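Local coordinates for protein ORF98 PTP-2 (Cydia pomonella granulosis virus, PDB 6I28) that probably removes phosphate groups from tyrosine and serine or threonine residues of proteins, as a viral member of the dual-specificity phosphatase family, at residues Q16-G21 and Y117-T122. Numbering follows the deposited sequence.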
loop_
_atom_site.group_PDB
_atom_site.type_symbol
_atom_site.label_atom_id
_atom_site.label_comp_id
_atom_site.label_asym_id
_atom_site.label_seq_id
_atom_site.Cartn_x
_atom_site.Cartn_y
_atom_site.Cartn_z
ATOM N N GLN A 16 10.099 5.673 6.220
ATOM C CA GLN A 16 11.370 5.450 5.539
ATOM C C GLN A 16 11.267 4.376 4.464
ATOM O O GLN A 16 12.138 4.315 3.606
ATOM C CB GLN A 16 12.458 5.086 6.542
ATOM C CG GLN A 16 13.211 6.332 7.094
ATOM C CD GLN A 16 13.445 7.484 6.064
ATOM O OE1 GLN A 16 13.053 8.638 6.293
ATOM N NE2 GLN A 16 14.069 7.154 4.931
ATOM N N ASP A 17 10.212 3.555 4.476
ATOM C CA ASP A 17 10.079 2.436 3.543
ATOM C C ASP A 17 9.040 2.618 2.449
ATOM O O ASP A 17 9.094 1.900 1.438
ATOM C CB ASP A 17 9.678 1.138 4.288
ATOM C CG ASP A 17 10.592 0.777 5.406
ATOM O OD1 ASP A 17 11.831 0.853 5.203
ATOM O OD2 ASP A 17 10.078 0.440 6.558
ATOM N N LEU A 18 8.057 3.512 2.625
ATOM C CA LEU A 18 6.850 3.528 1.816
ATOM C C LEU A 18 6.503 4.915 1.303
ATOM O O LEU A 18 6.579 5.891 2.059
ATOM C CB LEU A 18 5.622 3.039 2.632
ATOM C CG LEU A 18 5.601 1.610 3.114
ATOM C CD1 LEU A 18 4.329 1.411 3.907
ATOM C CD2 LEU A 18 5.723 0.593 1.945
ATOM N N PHE A 19 6.147 4.977 0.018
ATOM C CA PHE A 19 5.395 6.050 -0.633
ATOM C C PHE A 19 3.999 5.578 -1.027
ATOM O O PHE A 19 3.780 4.405 -1.354
ATOM C CB PHE A 19 6.106 6.555 -1.889
ATOM C CG PHE A 19 7.458 7.124 -1.642
ATOM C CD1 PHE A 19 8.556 6.322 -1.423
ATOM C CD2 PHE A 19 7.641 8.485 -1.655
ATOM C CE1 PHE A 19 9.779 6.894 -1.216
ATOM C CE2 PHE A 19 8.878 9.029 -1.442
ATOM C CZ PHE A 19 9.927 8.242 -1.215
ATOM N N VAL A 20 3.033 6.499 -0.974
ATOM C CA VAL A 20 1.678 6.260 -1.481
ATOM C C VAL A 20 1.289 7.375 -2.458
ATOM O O VAL A 20 1.519 8.565 -2.199
ATOM C CB VAL A 20 0.636 6.199 -0.350
ATOM C CG1 VAL A 20 -0.728 6.168 -0.967
ATOM C CG2 VAL A 20 0.897 5.080 0.560
ATOM N N GLY A 21 0.721 7.006 -3.593
ATOM C CA GLY A 21 0.291 7.998 -4.546
ATOM C C GLY A 21 -0.717 7.470 -5.530
ATOM O O GLY A 21 -1.239 6.357 -5.385
ATOM N N TYR A 117 -2.205 -1.362 6.160
ATOM C CA TYR A 117 -2.133 -2.736 6.631
ATOM C C TYR A 117 -0.687 -3.152 6.884
ATOM O O TYR A 117 -0.381 -3.801 7.901
ATOM C CB TYR A 117 -2.738 -3.681 5.597
ATOM C CG TYR A 117 -2.648 -5.147 6.027
ATOM C CD1 TYR A 117 -3.206 -5.593 7.169
ATOM C CD2 TYR A 117 -1.975 -6.063 5.254
ATOM C CE1 TYR A 117 -3.136 -6.944 7.571
ATOM C CE2 TYR A 117 -1.864 -7.403 5.598
ATOM C CZ TYR A 117 -2.434 -7.855 6.761
ATOM O OH TYR A 117 -2.353 -9.182 7.152
ATOM N N TYR A 118 0.223 -2.792 5.972
ATOM C CA TYR A 118 1.619 -3.016 6.241
ATOM C C TYR A 118 2.074 -2.418 7.546
ATOM O O TYR A 118 2.781 -3.083 8.302
ATOM C CB TYR A 118 2.491 -2.525 5.083
ATOM C CG TYR A 118 3.928 -2.853 5.276
ATOM C CD1 TYR A 118 4.381 -4.123 4.946
ATOM C CD2 TYR A 118 4.844 -1.960 5.850
ATOM C CE1 TYR A 118 5.662 -4.488 5.132
ATOM C CE2 TYR A 118 6.199 -2.345 6.002
ATOM C CZ TYR A 118 6.576 -3.629 5.665
ATOM O OH TYR A 118 7.865 -4.100 5.812
ATOM N N ILE A 119 1.599 -1.203 7.898
ATOM C CA ILE A 119 2.005 -0.592 9.159
ATOM C C ILE A 119 1.322 -1.246 10.359
ATOM O O ILE A 119 1.959 -1.458 11.393
ATOM C CB ILE A 119 1.720 0.930 9.038
ATOM C CG1 ILE A 119 2.705 1.566 8.019
ATOM C CG2 ILE A 119 1.778 1.643 10.401
ATOM C CD1 ILE A 119 2.502 3.029 7.804
ATOM N N MET A 120 0.026 -1.593 10.231
ATOM C CA MET A 120 -0.670 -2.339 11.260
ATOM C C MET A 120 0.043 -3.630 11.595
ATOM O O MET A 120 0.289 -3.926 12.763
ATOM C CB MET A 120 -2.101 -2.670 10.822
ATOM C CG MET A 120 -3.006 -1.516 10.610
ATOM S SD MET A 120 -4.568 -2.014 9.879
ATOM C CE MET A 120 -5.076 -3.310 10.990
ATOM N N ARG A 121 0.513 -4.343 10.586
ATOM C CA ARG A 121 1.006 -5.671 10.848
ATOM C C ARG A 121 2.481 -5.696 11.258
ATOM O O ARG A 121 2.876 -6.498 12.115
ATOM C CB ARG A 121 0.809 -6.539 9.593
ATOM C CG ARG A 121 1.346 -7.945 9.748
ATOM C CD ARG A 121 0.749 -8.853 8.692
ATOM N NE ARG A 121 1.505 -10.082 8.469
ATOM C CZ ARG A 121 1.128 -11.051 7.621
ATOM N NH1 ARG A 121 0.001 -10.957 6.948
ATOM N NH2 ARG A 121 1.882 -12.122 7.453
ATOM N N THR A 122 3.301 -4.820 10.699
ATOM C CA THR A 122 4.689 -4.752 11.126
ATOM C C THR A 122 4.825 -4.110 12.511
ATOM O O THR A 122 5.765 -4.421 13.258
ATOM C CB THR A 122 5.557 -3.986 10.102
ATOM O OG1 THR A 122 5.097 -2.638 9.876
ATOM C CG2 THR A 122 5.664 -4.770 8.739
HETATM O O HOH W 1 8.960 -2.511 7.746
#
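In the dual-specificity phosphatase fold of this protein, a helix, 110-123, packs on one side of the mixed central sheet, and Leu18 on strand 18-21 meets Tyr118 and Ile119 of that helix. Leu18 reaches over with one branch: its CD1 lies 3.9 Å from the ring carbon CD2 of Tyr118 and meets the ring at a slant. The same methyl also looks toward Ile119, a looser approach of 4.4 Å from Leu18 CD1 to Ile119 CG1. With CG trans to the backbone N (chi1 -175°), the Tyr118 ring is placed where its CD2 meets Leu18 CD1. One face of this ring takes the methyl CG2 of Thr122, one turn on, which sits 3.4 Å above the ring plane and offset toward the rim. Thr122 is itself tied down, since its OG1 donates to Tyr118 O at 2.8 Å while its backbone N bonds to the same oxygen from the opposite face of the carbonyl plane. Farther out along the tyrosine, a water 2.7 Å from Tyr118 OH donates a weak bond to Asp17 OD2, 3.4 Å away. Ile93 and His94 of helix 82-95 also touch Tyr118, and Val100 and Ile102 of the neighbouring strand touch Leu18. The direct contact of the buried Leu18 with Tyr118 and Ile119 is purely apolar and joins sheet to helix, with about 127 Å² buried between the segments, both sides summed, while the tyrosine hydroxyl reaches Asp17, just before the strand, through one water whose bond on the Asp17 side is weak.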